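Local structure of uncharacterized protein VP1736 (Vibrio parahaemolyticus, 3LXQ) at residues A[92-97]-A[131-136]; A[308-313]-A[380-385]; A[386-391]-A[429-434]. The protein is of unknown function but belongs to the sulfatase family within the alkaline phosphatase clan, an alpha/beta fold built round a central mixed sheet. All coordinates share one frame; numbering follows the deposited sequence.

Contact 1 (A[92-97]-A[131-136])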
loop_
_atom_site.group_PDB
_atom_site.type_symbol
_atom_site.label_atom_id
_atom_site.label_comp_id
_atom_site.label_asym_id
_atom_site.label_seq_id
_atom_site.Cartn_x
_atom_site.Cartn_y
_atom_site.Cartn_z
ATOM N N LEU A 92 5.817 3.293 -4.931
ATOM C CA LEU A 92 4.477 2.789 -5.231
ATOM C C LEU A 92 4.326 2.498 -6.724
ATOM O O LEU A 92 4.617 3.344 -7.582
ATOM C CB LEU A 92 3.396 3.752 -4.703
ATOM C CG LEU A 92 1.910 3.334 -4.782
ATOM C CD1 LEU A 92 1.613 2.088 -3.997
ATOM C CD2 LEU A 92 0.985 4.462 -4.328
ATOM N N GLN A 93 3.894 1.287 -7.030
ATOM C CA GLN A 93 3.912 0.796 -8.395
ATOM C C GLN A 93 2.506 0.785 -8.959
ATOM O O GLN A 93 1.674 -0.053 -8.574
ATOM C CB GLN A 93 4.536 -0.600 -8.456
ATOM C CG GLN A 93 5.904 -0.695 -7.817
ATOM C CD GLN A 93 6.943 0.133 -8.555
ATOM O OE1 GLN A 93 7.014 0.090 -9.779
ATOM N NE2 GLN A 93 7.740 0.902 -7.815
ATOM N N GLU A 94 2.238 1.739 -9.854
ATOM C CA GLU A 94 0.954 1.832 -10.537
ATOM C C GLU A 94 0.556 0.524 -11.206
ATOM O O GLU A 94 1.247 0.042 -12.105
ATOM C CB GLU A 94 0.972 2.949 -11.590
ATOM C CG GLU A 94 -0.296 3.001 -12.481
ATOM C CD GLU A 94 -1.552 3.223 -11.664
ATOM O OE1 GLU A 94 -2.515 2.437 -11.787
ATOM O OE2 GLU A 94 -1.563 4.187 -10.869
ATOM N N SER A 95 -0.579 -0.019 -10.768
ATOM C CA SER A 95 -1.223 -1.193 -11.384
ATOM C C SER A 95 -0.365 -2.456 -11.475
ATOM O O SER A 95 -0.681 -3.363 -12.243
ATOM C CB SER A 95 -1.802 -0.837 -12.756
ATOM O OG SER A 95 -2.838 0.108 -12.615
ATOM N N LEU A 96 0.688 -2.538 -10.657
ATOM C CA LEU A 96 1.585 -3.690 -10.697
ATOM C C LEU A 96 0.997 -4.901 -9.950
ATOM O O LEU A 96 1.394 -5.211 -8.842
ATOM C CB LEU A 96 2.971 -3.317 -10.164
ATOM C CG LEU A 96 4.103 -4.330 -10.409
ATOM C CD1 LEU A 96 4.405 -4.454 -11.867
ATOM C CD2 LEU A 96 5.376 -3.954 -9.639
ATOM N N GLY A 97 0.038 -5.577 -10.572
ATOM C CA GLY A 97 -0.534 -6.783 -9.994
ATOM C C GLY A 97 0.428 -7.948 -10.062
ATOM O O GLY A 97 1.370 -7.948 -10.869
ATOM N N THR A 131 -8.972 -1.394 -5.396
ATOM C CA THR A 131 -8.728 -1.505 -6.830
ATOM C C THR A 131 -8.298 -0.194 -7.483
ATOM O O THR A 131 -7.955 -0.180 -8.671
ATOM C CB THR A 131 -9.968 -2.010 -7.578
ATOM O OG1 THR A 131 -11.051 -1.077 -7.404
ATOM C CG2 THR A 131 -10.357 -3.380 -7.073
ATOM N N ARG A 132 -8.298 0.895 -6.716
ATOM C CA ARG A 132 -8.010 2.213 -7.274
ATOM C C ARG A 132 -6.752 2.807 -6.671
ATOM O O ARG A 132 -6.393 2.502 -5.543
ATOM C CB ARG A 132 -9.200 3.163 -7.092
ATOM C CG ARG A 132 -10.479 2.731 -7.861
ATOM C CD ARG A 132 -11.678 3.482 -7.330
ATOM N NE ARG A 132 -12.864 3.329 -8.174
ATOM C CZ ARG A 132 -13.820 2.421 -7.986
ATOM N NH1 ARG A 132 -13.750 1.544 -6.981
ATOM N NH2 ARG A 132 -14.855 2.386 -8.810
ATOM N N SER A 133 -6.079 3.631 -7.465
ATOM C CA SER A 133 -4.835 4.249 -7.054
ATOM C C SER A 133 -4.942 4.998 -5.732
ATOM O O SER A 133 -4.078 4.813 -4.862
ATOM C CB SER A 133 -4.303 5.149 -8.172
ATOM O OG SER A 133 -3.967 4.364 -9.314
ATOM N N VAL A 134 -5.981 5.823 -5.553
ATOM C CA VAL A 134 -6.106 6.574 -4.303
ATOM C C VAL A 134 -6.253 5.662 -3.082
ATOM O O VAL A 134 -5.815 6.037 -2.003
ATOM C CB VAL A 134 -7.218 7.680 -4.282
ATOM C CG1 VAL A 134 -6.805 8.886 -5.122
ATOM C CG2 VAL A 134 -8.573 7.150 -4.695
ATOM N N ARG A 135 -6.838 4.473 -3.256
ATOM C CA ARG A 135 -6.955 3.530 -2.125
ATOM C C ARG A 135 -5.603 2.901 -1.782
ATOM O O ARG A 135 -5.306 2.650 -0.600
ATOM C CB ARG A 135 -8.054 2.481 -2.353
ATOM C CG ARG A 135 -8.232 1.508 -1.177
ATOM C CD ARG A 135 -9.691 1.169 -0.944
ATOM N NE ARG A 135 -10.428 2.185 -0.164
ATOM C CZ ARG A 135 -11.747 2.349 -0.261
ATOM N NH1 ARG A 135 -12.431 1.606 -1.121
ATOM N NH2 ARG A 135 -12.395 3.239 0.477
ATOM N N GLY A 136 -4.767 2.681 -2.793
ATOM C CA GLY A 136 -3.379 2.253 -2.527
ATOM C C GLY A 136 -2.548 3.315 -1.833
ATOM O O GLY A 136 -1.698 3.002 -0.978
#
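The flat group here is the carboxylate of E94, and S133 meets it at its oxygen end, with the hydroxyl close to one oxygen and farther from the other. S133 OG lies 2.9 Å from E94 OE2, a hydrogen bond whose proton could also go elsewhere, while E94 OE1 is 3.5 Å from the same hydroxyl at too poor an angle to count. With CG anti to the backbone N (chi1 173°) and a bend at chi2, E94 carries its carboxylate from just past the end of strand 87-93 across to the first turn of helix 133-141. R132 is the N-cap of that helix, its carbonyl taking the amide of G136. L92 adds a loose packing contact, CD2 standing 4.5 Å from G136 C. The backbone of E94 is held by T247 and N250. S133 OG is also hydrogen-bonded to D305 OD2 and H306 NE2, so three groups surround one hydroxyl; its one proton can go to only one acceptor at a time, and which is not settled. Such a polar cluster, beyond the ends of parallel strands 87-93, 241-246 and 298-304, occupies the place where this clan carries its active site, and is consistent with one here.

Contact 2 (A[308-313]-A[380-385]); sequences ARVFGA and MQYDKN
Y382 reaches V310 and A313 because its CG stands anti to the backbone N (chi1 -179°), extending the ring from the end of strand 377-382 to the loop 308-313. The phenol oxygen then works in both senses. As a donor, Y382 OH gives its proton to V310 O at 2.9 Å; this carbonyl oxygen lies at the ring edge, near the ring plane, but the hydroxyl sits well above the plane of the carbonyl group, with a C=O...donor angle of 116°, away from the lone-pair directions. As an acceptor, Y382 OH takes the amide of A313, whose N is 3.2 Å away along a nearly straight line, the N-H...O angle being 164°. G312, with positive phi, lies between these two partners in the chain.

Apolar contacts complete the grip. A313 CB packs 3.7 Å from Y382 CZ, and V310 CG1 comes more loosely to 4.2 Å from Y382 CE1. One face of the ring has D383 OD2 above it, offset toward the rim.

The base of the tyrosine is steadied by a two-residue beta hairpin with a type II' turn from Y382 to N385, closed by reciprocal backbone bonds: Y382 N to N385 O at 2.8 Å, and N385 N to Y382 O at 3.0 Å. Within it, Q381 NE2 donates to D383 O, and the same nitrogen also meets Y45 OH; N385 ND2 binds L315 O, farther along the loop.

R309 and D383 bear opposite charges that do not touch, and D383 OD1 instead forms a salt bridge with R132. The chemistry implies a specific tie: one phenol, donor to one backbone group and acceptor from another, pins an otherwise irregular surface loop to the hairpin.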
loop_
_atom_site.group_PDB
_atom_site.type_symbol
_atom_site.label_atom_id
_atom_site.label_comp_id
_atom_site.label_asym_id
_atom_site.label_seq_id
_atom_site.Cartn_x
_atom_site.Cartn_y
_atom_site.Cartn_z
ATOM N N ALA A 308 -3.982 -4.424 -11.934
ATOM C CA ALA A 308 -4.735 -3.899 -13.064
ATOM C C ALA A 308 -6.207 -4.261 -12.861
ATOM O O ALA A 308 -6.543 -5.414 -12.586
ATOM C CB ALA A 308 -4.218 -4.470 -14.368
ATOM N N ARG A 309 -7.073 -3.260 -12.985
ATOM C CA ARG A 309 -8.514 -3.416 -12.801
ATOM C C ARG A 309 -9.113 -4.592 -13.592
ATOM O O ARG A 309 -8.753 -4.834 -14.734
ATOM C CB ARG A 309 -9.197 -2.120 -13.234
ATOM C CG ARG A 309 -10.513 -1.813 -12.523
ATOM C CD ARG A 309 -10.333 -0.663 -11.534
ATOM N NE ARG A 309 -11.607 0.010 -11.286
ATOM C CZ ARG A 309 -11.900 1.256 -11.663
ATOM N NH1 ARG A 309 -11.004 2.016 -12.297
ATOM N NH2 ARG A 309 -13.095 1.752 -11.380
ATOM N N VAL A 310 -10.007 -5.335 -12.955
ATOM C CA VAL A 310 -10.886 -6.245 -13.664
ATOM C C VAL A 310 -12.309 -5.720 -13.449
ATOM O O VAL A 310 -12.595 -5.131 -12.400
ATOM C CB VAL A 310 -10.705 -7.720 -13.215
ATOM C CG1 VAL A 310 -11.249 -7.957 -11.804
ATOM C CG2 VAL A 310 -11.360 -8.678 -14.220
ATOM N N PHE A 311 -13.171 -5.912 -14.451
ATOM C CA PHE A 311 -14.532 -5.376 -14.458
ATOM C C PHE A 311 -15.586 -6.476 -14.528
ATOM O O PHE A 311 -15.375 -7.518 -15.157
ATOM C CB PHE A 311 -14.726 -4.417 -15.646
ATOM C CG PHE A 311 -13.864 -3.190 -15.570
ATOM C CD1 PHE A 311 -14.299 -2.064 -14.879
ATOM C CD2 PHE A 311 -12.606 -3.165 -16.179
ATOM C CE1 PHE A 311 -13.493 -0.926 -14.795
ATOM C CE2 PHE A 311 -11.793 -2.037 -16.095
ATOM C CZ PHE A 311 -12.238 -0.915 -15.402
ATOM N N GLY A 312 -16.723 -6.230 -13.880
ATOM C CA GLY A 312 -17.843 -7.172 -13.880
ATOM C C GLY A 312 -17.466 -8.532 -13.320
ATOM O O GLY A 312 -17.930 -9.567 -13.805
ATOM N N ALA A 313 -16.591 -8.525 -12.319
ATOM C CA ALA A 313 -16.249 -9.733 -11.582
ATOM C C ALA A 313 -17.333 -9.994 -10.543
ATOM O O ALA A 313 -18.029 -9.068 -10.098
ATOM C CB ALA A 313 -14.885 -9.582 -10.906
HETATM N N MSE A 380 -10.281 -6.969 1.528
HETATM C CA MSE A 380 -10.319 -6.381 0.197
HETATM C C MSE A 380 -11.704 -5.910 -0.244
HETATM O O MSE A 380 -12.725 -6.566 0.007
HETATM C CB MSE A 380 -9.569 -7.235 -0.841
HETATM C CG MSE A 380 -10.003 -8.652 -0.961
HETATM SE SE MSE A 380 -8.538 -9.930 -1.281
HETATM C CE MSE A 380 -9.094 -11.108 0.161
ATOM N N GLN A 381 -11.720 -4.716 -0.836
ATOM C CA GLN A 381 -12.950 -4.074 -1.272
ATOM C C GLN A 381 -12.969 -4.023 -2.775
ATOM O O GLN A 381 -12.103 -3.394 -3.385
ATOM C CB GLN A 381 -13.035 -2.650 -0.728
ATOM C CG GLN A 381 -14.384 -1.983 -0.929
ATOM C CD GLN A 381 -15.367 -2.294 0.196
ATOM O OE1 GLN A 381 -14.994 -2.299 1.370
ATOM N NE2 GLN A 381 -16.635 -2.533 -0.161
ATOM N N TYR A 382 -13.959 -4.691 -3.363
ATOM C CA TYR A 382 -14.193 -4.648 -4.789
ATOM C C TYR A 382 -15.500 -3.890 -5.033
ATOM O O TYR A 382 -16.590 -4.477 -4.988
ATOM C CB TYR A 382 -14.242 -6.066 -5.387
ATOM C CG TYR A 382 -14.457 -6.083 -6.884
ATOM C CD1 TYR A 382 -13.424 -5.714 -7.756
ATOM C CD2 TYR A 382 -15.684 -6.464 -7.437
ATOM C CE1 TYR A 382 -13.603 -5.714 -9.121
ATOM C CE2 TYR A 382 -15.877 -6.468 -8.812
ATOM C CZ TYR A 382 -14.827 -6.091 -9.647
ATOM O OH TYR A 382 -14.974 -6.086 -11.004
ATOM N N ASP A 383 -15.382 -2.581 -5.276
ATOM C CA ASP A 383 -16.559 -1.693 -5.387
ATOM C C ASP A 383 -17.424 -1.744 -4.110
ATOM O O ASP A 383 -16.994 -1.299 -3.048
ATOM C CB ASP A 383 -17.381 -2.022 -6.656
ATOM C CG ASP A 383 -16.598 -1.769 -7.944
ATOM O OD1 ASP A 383 -15.721 -0.876 -7.945
ATOM O OD2 ASP A 383 -16.869 -2.453 -8.962
ATOM N N LYS A 384 -18.621 -2.313 -4.223
ATOM C CA LYS A 384 -19.554 -2.408 -3.106
ATOM C C LYS A 384 -19.360 -3.681 -2.263
ATOM O O LYS A 384 -19.998 -3.843 -1.218
ATOM C CB LYS A 384 -21.004 -2.320 -3.623
ATOM N N ASN A 385 -18.496 -4.585 -2.720
ATOM C CA ASN A 385 -18.262 -5.839 -2.005
ATOM C C ASN A 385 -17.015 -5.808 -1.127
ATOM O O ASN A 385 -15.983 -5.303 -1.538
ATOM C CB ASN A 385 -18.184 -6.999 -2.984
ATOM C CG ASN A 385 -19.468 -7.174 -3.779
ATOM O OD1 ASN A 385 -20.522 -6.663 -3.404
ATOM N ND2 ASN A 385 -19.380 -7.896 -4.881
#

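Contact 3 (A[386-391]-A[429-434])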
loop_
_atom_site.group_PDB
_atom_site.type_symbol
_atom_site.label_atom_id
_atom_site.label_comp_id
_atom_site.label_asym_id
_atom_site.label_seq_id
_atom_site.Cartn_x
_atom_site.Cartn_y
_atom_site.Cartn_z
ATOM N N PHE A 386 -17.134 -6.347 0.087
ATOM C CA PHE A 386 -16.018 -6.430 1.027
ATOM C C PHE A 386 -15.694 -7.882 1.303
ATOM O O PHE A 386 -16.590 -8.691 1.612
ATOM C CB PHE A 386 -16.345 -5.716 2.345
ATOM C CG PHE A 386 -15.255 -5.838 3.402
ATOM C CD1 PHE A 386 -15.265 -6.896 4.331
ATOM C CD2 PHE A 386 -14.240 -4.884 3.491
ATOM C CE1 PHE A 386 -14.253 -6.989 5.326
ATOM C CE2 PHE A 386 -13.240 -4.977 4.469
ATOM C CZ PHE A 386 -13.244 -6.026 5.383
ATOM N N GLY A 387 -14.412 -8.211 1.193
ATOM C CA GLY A 387 -13.929 -9.558 1.452
ATOM C C GLY A 387 -12.923 -9.634 2.578
ATOM O O GLY A 387 -12.079 -8.751 2.736
ATOM N N TYR A 388 -13.037 -10.689 3.377
ATOM C CA TYR A 388 -12.112 -10.951 4.477
ATOM C C TYR A 388 -11.521 -12.350 4.290
ATOM O O TYR A 388 -12.208 -13.377 4.453
ATOM C CB TYR A 388 -12.820 -10.814 5.835
ATOM C CG TYR A 388 -11.887 -10.563 7.019
ATOM C CD1 TYR A 388 -11.511 -9.266 7.381
ATOM C CD2 TYR A 388 -11.398 -11.629 7.783
ATOM C CE1 TYR A 388 -10.660 -9.038 8.487
ATOM C CE2 TYR A 388 -10.560 -11.419 8.860
ATOM C CZ TYR A 388 -10.193 -10.126 9.207
ATOM O OH TYR A 388 -9.369 -9.945 10.272
ATOM N N LEU A 389 -10.258 -12.368 3.890
ATOM C CA LEU A 389 -9.510 -13.586 3.635
ATOM C C LEU A 389 -8.643 -13.951 4.843
ATOM O O LEU A 389 -7.889 -13.110 5.360
ATOM C CB LEU A 389 -8.635 -13.426 2.381
ATOM C CG LEU A 389 -7.763 -14.625 1.952
ATOM C CD1 LEU A 389 -8.595 -15.780 1.354
ATOM C CD2 LEU A 389 -6.647 -14.209 0.991
ATOM N N THR A 390 -8.788 -15.190 5.307
ATOM C CA THR A 390 -7.889 -15.774 6.309
ATOM C C THR A 390 -7.400 -17.135 5.799
ATOM O O THR A 390 -7.813 -17.588 4.735
ATOM C CB THR A 390 -8.590 -15.966 7.685
ATOM O OG1 THR A 390 -9.381 -17.154 7.648
ATOM C CG2 THR A 390 -9.488 -14.776 8.031
ATOM N N ARG A 391 -6.528 -17.794 6.553
ATOM C CA ARG A 391 -5.974 -19.071 6.109
ATOM C C ARG A 391 -7.027 -20.177 6.040
ATOM O O ARG A 391 -6.829 -21.190 5.371
ATOM C CB ARG A 391 -4.820 -19.491 7.014
ATOM C CG ARG A 391 -3.504 -18.811 6.699
ATOM C CD ARG A 391 -2.936 -19.281 5.365
ATOM N NE ARG A 391 -1.706 -18.570 5.026
ATOM C CZ ARG A 391 -0.991 -18.777 3.921
ATOM N NH1 ARG A 391 0.119 -18.082 3.714
ATOM N NH2 ARG A 391 -1.375 -19.680 3.021
ATOM N N LYS A 429 -17.637 -8.707 9.170
ATOM C CA LYS A 429 -18.607 -7.599 9.205
ATOM C C LYS A 429 -18.057 -6.414 10.001
ATOM O O LYS A 429 -18.078 -5.266 9.531
ATOM C CB LYS A 429 -19.972 -8.081 9.750
ATOM C CG LYS A 429 -21.146 -7.130 9.514
ATOM C CD LYS A 429 -22.482 -7.765 9.930
ATOM C CE LYS A 429 -23.575 -6.704 10.144
ATOM N NZ LYS A 429 -24.784 -7.233 10.861
ATOM N N ALA A 430 -17.527 -6.697 11.189
ATOM C CA ALA A 430 -16.951 -5.660 12.046
ATOM C C ALA A 430 -15.851 -4.865 11.318
ATOM O O ALA A 430 -15.815 -3.630 11.381
ATOM C CB ALA A 430 -16.416 -6.273 13.330
ATOM N N ASN A 431 -14.969 -5.575 10.623
ATOM C CA ASN A 431 -13.907 -4.935 9.851
ATOM C C ASN A 431 -14.399 -4.217 8.576
ATOM O O ASN A 431 -13.849 -3.186 8.194
ATOM C CB ASN A 431 -12.780 -5.926 9.566
ATOM C CG ASN A 431 -11.883 -6.141 10.777
ATOM O OD1 ASN A 431 -11.093 -5.264 11.152
ATOM N ND2 ASN A 431 -11.992 -7.307 11.392
ATOM N N ALA A 432 -15.447 -4.757 7.948
ATOM C CA ALA A 432 -16.128 -4.110 6.823
ATOM C C ALA A 432 -16.688 -2.733 7.185
ATOM O O ALA A 432 -16.724 -1.833 6.348
ATOM C CB ALA A 432 -17.267 -4.997 6.310
ATOM N N LEU A 433 -17.150 -2.589 8.424
ATOM C CA LEU A 433 -17.833 -1.381 8.882
ATOM C C LEU A 433 -16.913 -0.300 9.422
ATOM O O LEU A 433 -17.315 0.868 9.525
ATOM C CB LEU A 433 -18.826 -1.740 9.985
ATOM C CG LEU A 433 -20.029 -2.597 9.626
ATOM C CD1 LEU A 433 -20.755 -3.023 10.896
ATOM C CD2 LEU A 433 -20.968 -1.840 8.694
ATOM N N PHE A 434 -15.696 -0.684 9.799
ATOM C CA PHE A 434 -14.871 0.195 10.632
ATOM C C PHE A 434 -14.537 1.538 9.974
ATOM O O PHE A 434 -14.809 2.590 10.555
ATOM C CB PHE A 434 -13.595 -0.511 11.127
ATOM C CG PHE A 434 -12.636 0.411 11.824
ATOM C CD1 PHE A 434 -12.945 0.939 13.070
ATOM C CD2 PHE A 434 -11.438 0.772 11.223
ATOM C CE1 PHE A 434 -12.075 1.799 13.712
ATOM C CE2 PHE A 434 -10.560 1.639 11.859
ATOM C CZ PHE A 434 -10.881 2.157 13.114
#
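N431, which packs against Y388, has an amide nitrogen gripped by two groups outside the contact: ND2 is hydrogen-bonded to R427 O, one turn back in the same helix, and to S60 OG. With ND2 engaged there, the amide crosses the tyrosine obliquely, with no hydrogen bond between them. N431 ND2 is 3.6 Å from Y388 CE1, and the ring and amide planes are only 19° apart. CB of N431 follows at 3.9 Å from the same Y388 CE1.

F386 supplies the second half. A432 stands over one face of its ring in a CH-pi contact: A432 CA is 3.6 Å from the ring centroid and 4° off the normal, almost exactly above the centre. The methyl leans to one side, with A432 CB 3.4 Å from F386 CD1. Because CG of F386 is anti to its backbone N (chi1 176°), the ring projects from the strand far enough to lie flat against the helix backbone.

The two aromatics thus form a platform for helix 422-441 on the five-stranded antiparallel sheet, the local strand and helix axes passing 8.7 Å apart. L397 of strand 394-398 also touches A432, while helix 50-61 packs against A430 and N431.

The three contacts run from the middle of the protein to its antiparallel sheet. The centre of contact 1, which marks the probable active-site region, lies about 8 Å from the centre of the chain; the centres of contacts 2 and 3 each lie about 17 Å from it. Contacts 1 and 2, with centres about 13 Å apart, are joined by the salt bridge of R132 NH1 to D383 OD1 (3.3 Å) and by packing of T131 CG2 on Y382 CD1 (3.9 Å). Contacts 2 and 3 share a hairpin: M380 O and G387 N, 2.6 Å apart, probably hydrogen-bond between neighbouring strands. Contacts 1 and 3 do not touch, their nearest atoms being about 8 Å apart; contact 2 touches both.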